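Local coordinates for protein separin (Saccharomyces cerevisiae, PDB 5U1T) that acts as a caspase-like cysteine protease that cleaves the SCC1 subunit of cohesin at the onset of anaphase and is held inactive by securin during most of the cell cycle, at residues Thr268-Ala273 with Leu291-Ile296; Ser287-Leu292 with Cys325-Trp330; Asn1131-Thr1136 with Asn1353-Thr1358; Glu1248-Ser1253 with Lys1344-Thr1349. All coordinates share one frame; numbering follows the deposited sequence.

Interaction 1: Thr268-Ala273 with Leu291-Ile296; sequences TEVQRA and LLWSCI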
loop_
_atom_site.group_PDB
_atom_site.type_symbol
_atom_site.label_atom_id
_atom_site.label_comp_id
_atom_site.label_asym_id
_atom_site.label_seq_id
_atom_site.Cartn_x
_atom_site.Cartn_y
_atom_site.Cartn_z
ATOM N N THR A 268 15.198 -52.530 69.026
ATOM C CA THR A 268 15.416 -53.846 68.427
ATOM C C THR A 268 14.163 -54.305 67.672
ATOM O O THR A 268 14.206 -54.540 66.460
ATOM C CB THR A 268 15.794 -54.924 69.487
ATOM O OG1 THR A 268 14.850 -54.903 70.568
ATOM C CG2 THR A 268 17.212 -54.703 70.033
ATOM N N GLU A 269 13.047 -54.403 68.396
ATOM C CA GLU A 269 11.798 -54.948 67.857
ATOM C C GLU A 269 11.162 -54.101 66.751
ATOM O O GLU A 269 10.195 -54.539 66.118
ATOM C CB GLU A 269 10.787 -55.138 68.982
ATOM C CG GLU A 269 11.340 -55.824 70.211
ATOM C CD GLU A 269 10.621 -55.375 71.468
ATOM O OE1 GLU A 269 9.577 -54.695 71.334
ATOM O OE2 GLU A 269 11.101 -55.684 72.584
ATOM N N VAL A 270 11.671 -52.890 66.528
ATOM C CA VAL A 270 11.303 -52.171 65.312
ATOM C C VAL A 270 11.842 -53.005 64.144
ATOM O O VAL A 270 11.054 -53.561 63.390
ATOM C CB VAL A 270 11.833 -50.712 65.272
ATOM C CG1 VAL A 270 11.794 -50.160 63.848
ATOM C CG2 VAL A 270 11.015 -49.821 66.200
ATOM N N GLN A 271 13.166 -53.150 64.043
ATOM C CA GLN A 271 13.793 -53.954 62.979
ATOM C C GLN A 271 13.439 -55.448 63.030
ATOM O O GLN A 271 13.358 -56.111 61.989
ATOM C CB GLN A 271 15.319 -53.816 63.026
ATOM C CG GLN A 271 16.036 -54.781 62.083
ATOM C CD GLN A 271 17.420 -55.151 62.545
ATOM O OE1 GLN A 271 17.636 -56.237 63.087
ATOM N NE2 GLN A 271 18.374 -54.255 62.328
ATOM N N ARG A 272 13.254 -55.980 64.238
ATOM C CA ARG A 272 12.922 -57.396 64.406
ATOM C C ARG A 272 11.611 -57.728 63.711
ATOM O O ARG A 272 11.559 -58.610 62.851
ATOM C CB ARG A 272 12.844 -57.768 65.890
ATOM C CG ARG A 272 14.123 -58.398 66.421
ATOM C CD ARG A 272 14.426 -57.958 67.845
ATOM N NE ARG A 272 15.856 -58.046 68.134
ATOM C CZ ARG A 272 16.416 -58.963 68.918
ATOM N NH1 ARG A 272 15.667 -59.883 69.516
ATOM N NH2 ARG A 272 17.728 -58.956 69.111
ATOM N N ALA A 273 10.557 -57.011 64.082
ATOM C CA ALA A 273 9.275 -57.156 63.413
ATOM C C ALA A 273 9.398 -56.881 61.906
ATOM O O ALA A 273 8.834 -57.624 61.100
ATOM C CB ALA A 273 8.245 -56.232 64.047
ATOM N N LEU A 291 3.030 -45.714 59.972
ATOM C CA LEU A 291 3.647 -47.004 60.198
ATOM C C LEU A 291 3.538 -47.334 61.678
ATOM O O LEU A 291 3.446 -46.442 62.522
ATOM C CB LEU A 291 5.092 -46.971 59.752
ATOM C CG LEU A 291 5.172 -46.890 58.241
ATOM C CD1 LEU A 291 6.516 -47.347 57.725
ATOM C CD2 LEU A 291 4.059 -47.715 57.632
ATOM N N LEU A 292 3.592 -48.610 62.021
ATOM C CA LEU A 292 3.392 -48.942 63.425
ATOM C C LEU A 292 4.519 -48.373 64.288
ATOM O O LEU A 292 4.311 -48.036 65.456
ATOM C CB LEU A 292 3.280 -50.455 63.599
ATOM C CG LEU A 292 2.063 -51.022 62.866
ATOM C CD1 LEU A 292 2.263 -52.487 62.489
ATOM C CD2 LEU A 292 0.814 -50.831 63.710
ATOM N N TRP A 293 5.701 -48.235 63.694
ATOM C CA TRP A 293 6.873 -47.793 64.438
ATOM C C TRP A 293 7.387 -46.433 63.986
ATOM O O TRP A 293 7.479 -46.153 62.789
ATOM C CB TRP A 293 7.999 -48.821 64.314
ATOM C CG TRP A 293 7.513 -50.196 63.981
ATOM C CD1 TRP A 293 7.303 -51.230 64.854
ATOM C CD2 TRP A 293 7.166 -50.692 62.679
ATOM N NE1 TRP A 293 6.853 -52.337 64.171
ATOM C CE2 TRP A 293 6.759 -52.032 62.836
ATOM C CE3 TRP A 293 7.162 -50.132 61.398
ATOM C CZ2 TRP A 293 6.352 -52.821 61.755
ATOM C CZ3 TRP A 293 6.753 -50.919 60.327
ATOM C CH2 TRP A 293 6.355 -52.248 60.515
ATOM N N SER A 294 7.714 -45.586 64.954
ATOM C CA SER A 294 8.477 -44.382 64.680
ATOM C C SER A 294 9.940 -44.715 64.889
ATOM O O SER A 294 10.263 -45.741 65.500
ATOM C CB SER A 294 8.044 -43.240 65.584
ATOM O OG SER A 294 6.636 -43.152 65.603
ATOM N N CYS A 295 10.821 -43.847 64.392
ATOM C CA CYS A 295 12.260 -44.105 64.416
ATOM C C CYS A 295 12.560 -45.437 63.746
ATOM O O CYS A 295 13.020 -46.380 64.384
ATOM C CB CYS A 295 12.805 -44.099 65.844
ATOM S SG CYS A 295 12.908 -42.475 66.610
ATOM N N ILE A 296 12.264 -45.515 62.456
ATOM C CA ILE A 296 12.540 -46.717 61.691
ATOM C C ILE A 296 13.964 -46.634 61.150
ATOM O O ILE A 296 14.395 -45.586 60.674
ATOM C CB ILE A 296 11.522 -46.908 60.547
ATOM C CG1 ILE A 296 10.098 -46.846 61.109
ATOM C CG2 ILE A 296 11.763 -48.229 59.824
ATOM C CD1 ILE A 296 9.017 -46.809 60.060
#
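Cys295 and Ile296, which meet Val270 of helix 264-274, give their backbone N-H groups to the two carboxylate oxygens of Glu336, OE2 and OE1 in turn, which probably helps to hold the loop's course. The motif is a loop laid against a helix: residues 291-296, which lead into helix 298-313, rest on helix 264-274 within the helical domain of separase. Between the two segments the contact is van der Waals in character. Val270 carries most of the helix side, and its two methyls divide the loop between them. CG2, anti to the carbonyl carbon, lies 3.7 Å from CB of Trp293. CG1, anti to the backbone N (chi1 163°), lies 4.0 Å from the backbone O of Cys295 and 4.5 Å from CG2 of Ile296. Trp293 points its CB toward the helix, bringing the indole up to the turn from Glu269 to Ala273. Its ring is flanked from both directions: the backbone O of Val270 lies over one face, while CB of its own neighbour Leu292 sits 3.9 Å above the opposite face, over the centre of the ring. Ile304 of helix 298-313 and Tyr283 also touch Trp293, placing it where helix and loop surfaces converge. The indole nitrogen approaches the helix without bonding to it. The backbone O of Glu269 already accepts from Ala273 N at 3.2 Å, in the helical i to i+4 pattern, and lies 4.5 Å from Trp293 NE1. The nearest atom of the helix to NE1 is instead a methyl carbon, CB of Ala273, at 4.1 Å.

Interaction 2: Ser287-Leu292 with Cys325-Trp330; sequences SENRLL and CLVCLW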
loop_
_atom_site.group_PDB
_atom_site.type_symbol
_atom_site.label_atom_id
_atom_site.label_comp_id
_atom_site.label_asym_id
_atom_site.label_seq_id
_atom_site.Cartn_x
_atom_site.Cartn_y
_atom_site.Cartn_z
ATOM N N SER A 287 -5.339 -46.825 61.696
ATOM C CA SER A 287 -6.110 -45.824 62.417
ATOM C C SER A 287 -5.357 -44.505 62.578
ATOM O O SER A 287 -5.966 -43.477 62.875
ATOM C CB SER A 287 -6.526 -46.367 63.798
ATOM O OG SER A 287 -5.470 -47.049 64.469
ATOM N N GLU A 288 -4.048 -44.527 62.379
ATOM C CA GLU A 288 -3.264 -43.314 62.545
ATOM C C GLU A 288 -2.554 -42.819 61.298
ATOM O O GLU A 288 -1.735 -41.912 61.386
ATOM C CB GLU A 288 -2.231 -43.505 63.645
ATOM C CG GLU A 288 -2.786 -44.104 64.913
ATOM C CD GLU A 288 -3.700 -43.153 65.638
ATOM O OE1 GLU A 288 -4.027 -43.422 66.807
ATOM O OE2 GLU A 288 -4.095 -42.141 65.040
ATOM N N ASN A 289 -2.869 -43.412 60.156
ATOM C CA ASN A 289 -2.266 -43.050 58.886
ATOM C C ASN A 289 -0.753 -43.044 58.940
ATOM O O ASN A 289 -0.123 -42.115 58.482
ATOM C CB ASN A 289 -2.776 -41.697 58.368
ATOM C CG ASN A 289 -4.133 -41.785 57.766
ATOM O OD1 ASN A 289 -4.855 -40.810 57.719
ATOM N ND2 ASN A 289 -4.491 -42.958 57.307
ATOM N N ARG A 290 -0.163 -44.082 59.499
ATOM C CA ARG A 290 1.285 -44.161 59.537
ATOM C C ARG A 290 1.753 -45.579 59.665
ATOM O O ARG A 290 1.003 -46.516 59.467
ATOM C CB ARG A 290 1.873 -43.342 60.678
ATOM C CG ARG A 290 1.068 -43.380 61.945
ATOM C CD ARG A 290 1.621 -42.424 62.979
ATOM N NE ARG A 290 0.567 -41.865 63.822
ATOM C CZ ARG A 290 0.512 -41.996 65.142
ATOM N NH1 ARG A 290 1.448 -42.671 65.784
ATOM N NH2 ARG A 290 -0.481 -41.456 65.821
ATOM N N LEU A 291 3.030 -45.714 59.972
ATOM C CA LEU A 291 3.647 -47.004 60.198
ATOM C C LEU A 291 3.538 -47.334 61.678
ATOM O O LEU A 291 3.446 -46.442 62.522
ATOM C CB LEU A 291 5.092 -46.971 59.752
ATOM C CG LEU A 291 5.172 -46.890 58.241
ATOM C CD1 LEU A 291 6.516 -47.347 57.725
ATOM C CD2 LEU A 291 4.059 -47.715 57.632
ATOM N N LEU A 292 3.592 -48.610 62.021
ATOM C CA LEU A 292 3.392 -48.942 63.425
ATOM C C LEU A 292 4.519 -48.373 64.288
ATOM O O LEU A 292 4.311 -48.036 65.456
ATOM C CB LEU A 292 3.280 -50.455 63.599
ATOM C CG LEU A 292 2.063 -51.022 62.866
ATOM C CD1 LEU A 292 2.263 -52.487 62.489
ATOM C CD2 LEU A 292 0.814 -50.831 63.710
ATOM N N CYS A 325 -2.616 -47.978 52.681
ATOM C CA CYS A 325 -1.296 -48.291 53.199
ATOM C C CYS A 325 -0.260 -47.301 52.677
ATOM O O CYS A 325 0.580 -46.812 53.433
ATOM C CB CYS A 325 -0.912 -49.715 52.817
ATOM S SG CYS A 325 -2.047 -50.929 53.483
ATOM N N LEU A 326 -0.335 -47.006 51.383
ATOM C CA LEU A 326 0.568 -46.051 50.743
ATOM C C LEU A 326 0.593 -44.700 51.457
ATOM O O LEU A 326 1.661 -44.115 51.659
ATOM C CB LEU A 326 0.171 -45.867 49.282
ATOM C CG LEU A 326 0.750 -46.898 48.320
ATOM C CD1 LEU A 326 0.182 -48.263 48.616
ATOM C CD2 LEU A 326 0.466 -46.487 46.880
ATOM N N VAL A 327 -0.589 -44.221 51.839
ATOM C CA VAL A 327 -0.712 -42.994 52.620
ATOM C C VAL A 327 -0.007 -43.149 53.961
ATOM O O VAL A 327 0.713 -42.252 54.407
ATOM C CB VAL A 327 -2.180 -42.621 52.875
ATOM C CG1 VAL A 327 -2.257 -41.394 53.753
ATOM C CG2 VAL A 327 -2.923 -42.402 51.572
ATOM N N CYS A 328 -0.223 -44.299 54.595
ATOM C CA CYS A 328 0.399 -44.615 55.878
ATOM C C CYS A 328 1.920 -44.573 55.801
ATOM O O CYS A 328 2.589 -43.986 56.653
ATOM C CB CYS A 328 -0.043 -46.004 56.370
ATOM S SG CYS A 328 -1.767 -46.124 56.950
ATOM N N LEU A 329 2.463 -45.210 54.775
ATOM C CA LEU A 329 3.907 -45.301 54.627
ATOM C C LEU A 329 4.537 -43.933 54.398
ATOM O O LEU A 329 5.515 -43.582 55.057
ATOM C CB LEU A 329 4.247 -46.271 53.492
ATOM C CG LEU A 329 5.678 -46.543 53.033
ATOM C CD1 LEU A 329 6.491 -47.171 54.144
ATOM C CD2 LEU A 329 5.666 -47.425 51.794
ATOM N N TRP A 330 3.965 -43.149 53.488
ATOM C CA TRP A 330 4.598 -41.896 53.105
ATOM C C TRP A 330 4.366 -40.803 54.130
ATOM O O TRP A 330 5.115 -39.825 54.178
ATOM C CB TRP A 330 4.121 -41.456 51.722
ATOM C CG TRP A 330 4.806 -42.230 50.665
ATOM C CD1 TRP A 330 4.301 -43.281 49.960
ATOM C CD2 TRP A 330 6.156 -42.058 50.226
ATOM N NE1 TRP A 330 5.248 -43.765 49.090
ATOM C CE2 TRP A 330 6.398 -43.033 49.235
ATOM C CE3 TRP A 330 7.181 -41.167 50.563
ATOM C CZ2 TRP A 330 7.630 -43.142 48.573
ATOM C CZ3 TRP A 330 8.405 -41.273 49.901
ATOM C CH2 TRP A 330 8.617 -42.257 48.922
#
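Leu291 overlaps Leu329 with its branched end, CD1 meeting CD1 at 3.6 Å, while its second methyl, CD2, lies 3.9 Å from CA of Leu329. With CG of Leu291 anti to the carbonyl carbon (chi1 -70°), that atom itself stands 4.1 Å from CA of Leu329. One residue earlier, at Arg290, the packing is carried by main chain. Arg290 and Cys328 approach to 3.8 Å between their CA atoms, and CA of Arg290 makes a CA-H...O contact of 3.2 Å with O of Cys328, the angle at H being 152°. That carbonyl oxygen also takes a hydrogen bond from OG1 of Thr332, which in turn accepts from N of Leu291, so a single hydroxyl ties the loop to the helix backbone. SG of Cys328 lies alongside the loop, 3.6 Å from N of Arg290 and 3.7 Å from CA of Asn289. The Arg290 chain leads away from the helix, and its guanidinium has CG of Glu288 3.5 Å above one face, offset toward the rim. Ile304 and Ala308 of helix 298-313 close on Leu329, and Glu373 of helix 365-384 on Val327. A connecting loop threaded across the face of helix 319-336, amid further packed helices, fits an all-helical, solenoid-like architecture.

Interaction 3: Asn1131-Thr1136 with Asn1353-Thr1358; sequences NINVIT and NSIFHT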
loop_
_atom_site.group_PDB
_atom_site.type_symbol
_atom_site.label_atom_id
_atom_site.label_comp_id
_atom_site.label_asym_id
_atom_site.label_seq_id
_atom_site.Cartn_x
_atom_site.Cartn_y
_atom_site.Cartn_z
ATOM N N ASN A 1131 -2.646 8.019 -59.674
ATOM C CA ASN A 1131 -2.709 9.415 -60.080
ATOM C C ASN A 1131 -3.558 10.201 -59.076
ATOM O O ASN A 1131 -4.685 10.608 -59.371
ATOM C CB ASN A 1131 -3.273 9.524 -61.503
ATOM C CG ASN A 1131 -3.347 10.957 -62.006
ATOM O OD1 ASN A 1131 -2.471 11.788 -61.720
ATOM N ND2 ASN A 1131 -4.405 11.258 -62.764
ATOM N N ILE A 1132 -3.012 10.383 -57.877
ATOM C CA ILE A 1132 -3.685 11.121 -56.811
ATOM C C ILE A 1132 -2.726 12.041 -56.096
ATOM O O ILE A 1132 -1.512 11.896 -56.204
ATOM C CB ILE A 1132 -4.309 10.191 -55.753
ATOM C CG1 ILE A 1132 -3.292 9.143 -55.286
ATOM C CG2 ILE A 1132 -5.568 9.554 -56.284
ATOM C CD1 ILE A 1132 -3.776 8.323 -54.122
ATOM N N ASN A 1133 -3.285 13.001 -55.375
ATOM C CA ASN A 1133 -2.518 13.766 -54.408
ATOM C C ASN A 1133 -2.830 13.257 -53.011
ATOM O O ASN A 1133 -3.978 12.898 -52.701
ATOM C CB ASN A 1133 -2.826 15.255 -54.486
ATOM C CG ASN A 1133 -2.279 15.905 -55.727
ATOM O OD1 ASN A 1133 -1.415 15.356 -56.407
ATOM N ND2 ASN A 1133 -2.771 17.100 -56.020
ATOM N N VAL A 1134 -1.795 13.197 -52.182
ATOM C CA VAL A 1134 -1.973 12.911 -50.773
ATOM C C VAL A 1134 -1.326 14.052 -50.015
ATOM O O VAL A 1134 -0.120 14.232 -50.046
ATOM C CB VAL A 1134 -1.369 11.570 -50.376
ATOM C CG1 VAL A 1134 -2.018 11.084 -49.106
ATOM C CG2 VAL A 1134 -1.587 10.553 -51.477
ATOM N N ILE A 1135 -2.152 14.851 -49.366
ATOM C CA ILE A 1135 -1.699 16.095 -48.788
ATOM C C ILE A 1135 -1.962 16.101 -47.284
ATOM O O ILE A 1135 -3.114 15.972 -46.854
ATOM C CB ILE A 1135 -2.395 17.276 -49.453
ATOM C CG1 ILE A 1135 -2.019 17.307 -50.932
ATOM C CG2 ILE A 1135 -2.032 18.567 -48.776
ATOM C CD1 ILE A 1135 -2.687 18.400 -51.741
ATOM N N THR A 1136 -0.899 16.228 -46.488
ATOM C CA THR A 1136 -1.067 16.310 -45.040
ATOM C C THR A 1136 -1.274 17.775 -44.645
ATOM O O THR A 1136 -0.783 18.697 -45.316
ATOM C CB THR A 1136 0.130 15.684 -44.275
ATOM O OG1 THR A 1136 1.325 16.401 -44.576
ATOM C CG2 THR A 1136 0.348 14.250 -44.715
ATOM N N ASN A 1353 -5.212 17.629 -68.087
ATOM C CA ASN A 1353 -5.058 16.362 -67.382
ATOM C C ASN A 1353 -4.880 16.658 -65.915
ATOM O O ASN A 1353 -3.979 17.401 -65.520
ATOM C CB ASN A 1353 -3.870 15.562 -67.919
ATOM C CG ASN A 1353 -4.131 15.001 -69.316
ATOM O OD1 ASN A 1353 -5.290 14.824 -69.731
ATOM N ND2 ASN A 1353 -3.047 14.705 -70.047
ATOM N N SER A 1354 -5.751 16.091 -65.101
ATOM C CA SER A 1354 -5.685 16.329 -63.674
ATOM C C SER A 1354 -5.589 15.012 -62.913
ATOM O O SER A 1354 -5.774 13.935 -63.491
ATOM C CB SER A 1354 -6.903 17.137 -63.236
ATOM O OG SER A 1354 -8.095 16.459 -63.569
ATOM N N ILE A 1355 -5.284 15.093 -61.618
ATOM C CA ILE A 1355 -5.254 13.903 -60.791
ATOM C C ILE A 1355 -6.691 13.487 -60.536
ATOM O O ILE A 1355 -7.626 14.253 -60.783
ATOM C CB ILE A 1355 -4.475 14.114 -59.460
ATOM C CG1 ILE A 1355 -4.942 15.369 -58.704
ATOM C CG2 ILE A 1355 -2.973 14.188 -59.725
ATOM C CD1 ILE A 1355 -6.043 15.120 -57.680
ATOM N N PHE A 1356 -6.846 12.264 -60.047
ATOM C CA PHE A 1356 -8.131 11.595 -59.958
ATOM C C PHE A 1356 -8.865 11.874 -58.645
ATOM O O PHE A 1356 -10.094 11.935 -58.602
ATOM C CB PHE A 1356 -7.904 10.095 -60.129
ATOM C CG PHE A 1356 -9.153 9.265 -60.021
ATOM C CD1 PHE A 1356 -9.586 8.792 -58.780
ATOM C CD2 PHE A 1356 -9.877 8.923 -61.175
ATOM C CE1 PHE A 1356 -10.729 8.028 -58.677
ATOM C CE2 PHE A 1356 -11.028 8.138 -61.093
ATOM C CZ PHE A 1356 -11.458 7.697 -59.840
ATOM N N HIS A 1357 -8.099 12.028 -57.571
ATOM C CA HIS A 1357 -8.664 12.159 -56.232
ATOM C C HIS A 1357 -7.633 12.748 -55.288
ATOM O O HIS A 1357 -6.437 12.619 -55.504
ATOM C CB HIS A 1357 -9.152 10.792 -55.717
ATOM C CG HIS A 1357 -9.829 10.849 -54.381
ATOM N ND1 HIS A 1357 -11.062 11.437 -54.194
ATOM C CD2 HIS A 1357 -9.441 10.398 -53.164
ATOM C CE1 HIS A 1357 -11.402 11.348 -52.921
ATOM N NE2 HIS A 1357 -10.436 10.723 -52.274
ATOM N N THR A 1358 -8.111 13.398 -54.242
ATOM C CA THR A 1358 -7.233 13.977 -53.244
ATOM C C THR A 1358 -7.485 13.408 -51.875
ATOM O O THR A 1358 -8.574 13.558 -51.322
ATOM C CB THR A 1358 -7.408 15.485 -53.173
ATOM O OG1 THR A 1358 -7.052 16.047 -54.441
ATOM C CG2 THR A 1358 -6.538 16.072 -52.082
#
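Asn1133 pairs with Thr1358 in a parallel beta bridge, CA to CA 4.9 Å, although the touching parts of the two segments run 51° apart. Two backbone bonds join the segments, Phe1356 N to Asn1131 O at 2.8 Å and Asn1133 N to His1357 O at 3.2 Å. Asn1131 adds a third bond from its side chain: with CG anti to the backbone N (chi1 -179°), ND2 donates to O of Ser1354 at 3.1 Å, tilted 25° from that carbonyl's plane. OD1 of the same amide rests near CG2 of Ile1355. Ile1355 lies across the two asparagines, its side chain at about a right angle to that of Asn1133, with CG1 3.9 Å from Asn1133 ND2. On the sheet face of Ile1132 and His1357, CG2 of Ile1132 meets CB of His1357 at 3.8 Å. The imidazole is held by Ser1381 at ND1 and Thr1383 at NE2. An alanine in place of Asn1131 would probably leave O of Ser1354 without its side-chain donor and loosen the broken end of strand 1353-1362. Residues 1353-1358 fall in the C50 peptidase family region, and the pair belongs to a mixed sheet in which strand 1132-1139 runs parallel to strand 1353-1362. Where the latter strand breaks, the Asn1131 amide makes a bond beyond the regular pairing, which implies that a side-chain amide supplements the backbone there.

Interaction 4: Glu1248-Ser1253 with Lys1344-Thr1349; sequences EVVDNS and KKYRAT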
loop_
_atom_site.group_PDB
_atom_site.type_symbol
_atom_site.label_atom_id
_atom_site.label_comp_id
_atom_site.label_asym_id
_atom_site.label_seq_id
_atom_site.Cartn_x
_atom_site.Cartn_y
_atom_site.Cartn_z
ATOM N N GLU A 1248 -4.451 20.053 -60.917
ATOM C CA GLU A 1248 -3.955 20.117 -62.297
ATOM C C GLU A 1248 -2.599 19.434 -62.495
ATOM O O GLU A 1248 -1.705 19.582 -61.667
ATOM C CB GLU A 1248 -3.834 21.575 -62.743
ATOM C CG GLU A 1248 -5.142 22.326 -62.878
ATOM C CD GLU A 1248 -4.952 23.743 -63.437
ATOM O OE1 GLU A 1248 -3.928 24.013 -64.107
ATOM O OE2 GLU A 1248 -5.828 24.604 -63.206
ATOM N N VAL A 1249 -2.437 18.703 -63.596
ATOM C CA VAL A 1249 -1.108 18.224 -63.985
ATOM C C VAL A 1249 -0.568 18.988 -65.202
ATOM O O VAL A 1249 -1.236 19.067 -66.238
ATOM C CB VAL A 1249 -1.110 16.733 -64.321
ATOM C CG1 VAL A 1249 0.321 16.204 -64.366
ATOM C CG2 VAL A 1249 -1.938 15.969 -63.316
ATOM N N VAL A 1250 0.637 19.546 -65.097
ATOM C CA VAL A 1250 1.180 20.299 -66.227
ATOM C C VAL A 1250 1.519 19.365 -67.392
ATOM O O VAL A 1250 2.015 18.260 -67.180
ATOM C CB VAL A 1250 2.440 21.118 -65.831
ATOM C CG1 VAL A 1250 2.149 21.967 -64.611
ATOM C CG2 VAL A 1250 3.636 20.206 -65.577
ATOM N N ASP A 1251 1.216 19.799 -68.615
ATOM C CA ASP A 1251 1.710 19.111 -69.806
ATOM C C ASP A 1251 3.232 19.220 -69.859
ATOM O O ASP A 1251 3.790 20.319 -69.851
ATOM C CB ASP A 1251 1.097 19.689 -71.082
ATOM C CG ASP A 1251 1.755 19.145 -72.347
ATOM O OD1 ASP A 1251 2.389 18.063 -72.308
ATOM O OD2 ASP A 1251 1.634 19.802 -73.403
ATOM N N ASN A 1252 3.900 18.078 -69.931
ATOM C CA ASN A 1252 5.345 18.073 -69.841
ATOM C C ASN A 1252 6.076 18.799 -70.985
ATOM O O ASN A 1252 7.109 19.446 -70.740
ATOM C CB ASN A 1252 5.849 16.636 -69.739
ATOM C CG ASN A 1252 7.364 16.564 -69.608
ATOM O OD1 ASN A 1252 8.081 16.364 -70.606
ATOM N ND2 ASN A 1252 7.865 16.743 -68.376
ATOM N N SER A 1253 5.564 18.707 -72.216
ATOM C CA SER A 1253 6.228 19.367 -73.341
ATOM C C SER A 1253 6.143 20.880 -73.184
ATOM O O SER A 1253 7.126 21.608 -73.395
ATOM C CB SER A 1253 5.621 18.936 -74.687
ATOM O OG SER A 1253 4.197 18.895 -74.661
ATOM N N LYS A 1344 -0.415 33.116 -69.507
ATOM C CA LYS A 1344 -1.549 33.195 -70.441
ATOM C C LYS A 1344 -1.355 32.274 -71.644
ATOM O O LYS A 1344 -2.266 31.540 -72.026
ATOM C CB LYS A 1344 -1.777 34.630 -70.910
ATOM C CG LYS A 1344 -2.689 35.415 -69.991
ATOM C CD LYS A 1344 -2.727 36.887 -70.369
ATOM C CE LYS A 1344 -3.586 37.669 -69.390
ATOM N NZ LYS A 1344 -3.586 39.121 -69.686
ATOM N N LYS A 1345 -0.152 32.278 -72.203
ATOM C CA LYS A 1345 0.155 31.438 -73.357
ATOM C C LYS A 1345 0.019 29.960 -73.025
ATOM O O LYS A 1345 -0.391 29.161 -73.858
ATOM C CB LYS A 1345 1.568 31.727 -73.878
ATOM C CG LYS A 1345 1.886 31.134 -75.256
ATOM C CD LYS A 1345 3.347 31.369 -75.627
ATOM C CE LYS A 1345 3.613 30.971 -77.078
ATOM N NZ LYS A 1345 4.991 31.318 -77.561
ATOM N N TYR A 1346 0.358 29.601 -71.797
ATOM C CA TYR A 1346 0.349 28.206 -71.388
ATOM C C TYR A 1346 -1.077 27.719 -71.166
ATOM O O TYR A 1346 -1.477 26.660 -71.676
ATOM C CB TYR A 1346 1.174 28.002 -70.120
ATOM C CG TYR A 1346 0.983 26.617 -69.563
ATOM C CD1 TYR A 1346 1.704 25.543 -70.067
ATOM C CD2 TYR A 1346 0.047 26.372 -68.560
ATOM C CE1 TYR A 1346 1.516 24.283 -69.576
ATOM C CE2 TYR A 1346 -0.147 25.129 -68.083
ATOM C CZ TYR A 1346 0.588 24.084 -68.581
ATOM O OH TYR A 1346 0.387 22.823 -68.078
ATOM N N ARG A 1347 -1.827 28.490 -70.378
ATOM C CA ARG A 1347 -3.229 28.201 -70.118
ATOM C C ARG A 1347 -4.034 28.095 -71.421
ATOM O O ARG A 1347 -4.889 27.227 -71.555
ATOM C CB ARG A 1347 -3.837 29.282 -69.221
ATOM C CG ARG A 1347 -3.059 29.567 -67.939
ATOM C CD ARG A 1347 -3.069 28.400 -67.000
ATOM N NE ARG A 1347 -4.359 28.256 -66.346
ATOM C CZ ARG A 1347 -4.617 27.330 -65.432
ATOM N NH1 ARG A 1347 -3.667 26.480 -65.063
ATOM N NH2 ARG A 1347 -5.814 27.253 -64.875
ATOM N N ALA A 1348 -3.751 28.977 -72.377
ATOM C CA ALA A 1348 -4.542 29.059 -73.596
ATOM C C ALA A 1348 -4.322 27.847 -74.495
ATOM O O ALA A 1348 -5.075 27.630 -75.442
ATOM C CB ALA A 1348 -4.211 30.352 -74.362
ATOM N N THR A 1349 -3.293 27.061 -74.200
ATOM C CA THR A 1349 -2.877 26.006 -75.109
ATOM C C THR A 1349 -2.722 24.676 -74.416
ATOM O O THR A 1349 -2.499 23.656 -75.068
ATOM C CB THR A 1349 -1.542 26.336 -75.768
ATOM O OG1 THR A 1349 -1.309 25.429 -76.852
ATOM C CG2 THR A 1349 -0.419 26.193 -74.758
#
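Glu1248 directs CB toward helix 1332-1347 and meets Arg1347 there; CG stands anti to the carbonyl carbon (chi1 -67°) and the chain runs extended beyond it. CD comes within 3.4 Å of Arg1347 NH1. At the tip, OE1 receives NH1 at 2.7 Å and OE2 receives NH2 at 3.1 Å, each through its syn lone pair. This is a two-nitrogen, end-on salt bridge, with the carboxylate and guanidinium planes only 25° apart. The arginine chain bends at chi2 and chi3 to reach it, and NH1 has a second acceptor in O of Leu1294. A lysine in place of Glu1248 would probably set two positive charges against each other and leave NH2 without the carboxylate that grips it. Farther along, OH of Tyr1346 accepts from N of Asp1251 at 3.2 Å, with that donor at the ring edge and near its plane, while CB of Val1250 lies 3.5 Å from the same oxygen. Asp1251 is the N-cap of helix 1252-1269, and its OD1 takes N of Ser1253 from above the carboxylate plane. The contact thus joins the end of helix 1332-1347 to the short strand 1248-1249 and the start of helix 1252-1269, with Leu1294 of helix 1287-1294 alongside.

Overall arrangement
The contacts form two pairs at opposite ends of the elongated chain. Interactions 1 and 2 share Leu291 and Leu292, their centres 13 Å apart: one loop packs first on helix 319-336, then on helix 264-274. Interaction 2 is buried and interaction 1 lies at the surface, yet both rest mainly on apolar packing, with polar ties supplied from helix 319-336. Interactions 3 and 4, centres 18 Å apart, lie in the protease-bearing part; interactions 2 and 3 are about 110 Å apart between nearest atoms. Interactions 3 and 4 meet where Asn1353 O and Val1249 N probably hydrogen-bond at 2.8 Å. Partly buried interaction 3 relies on strand bonds, surface interaction 4 on charge.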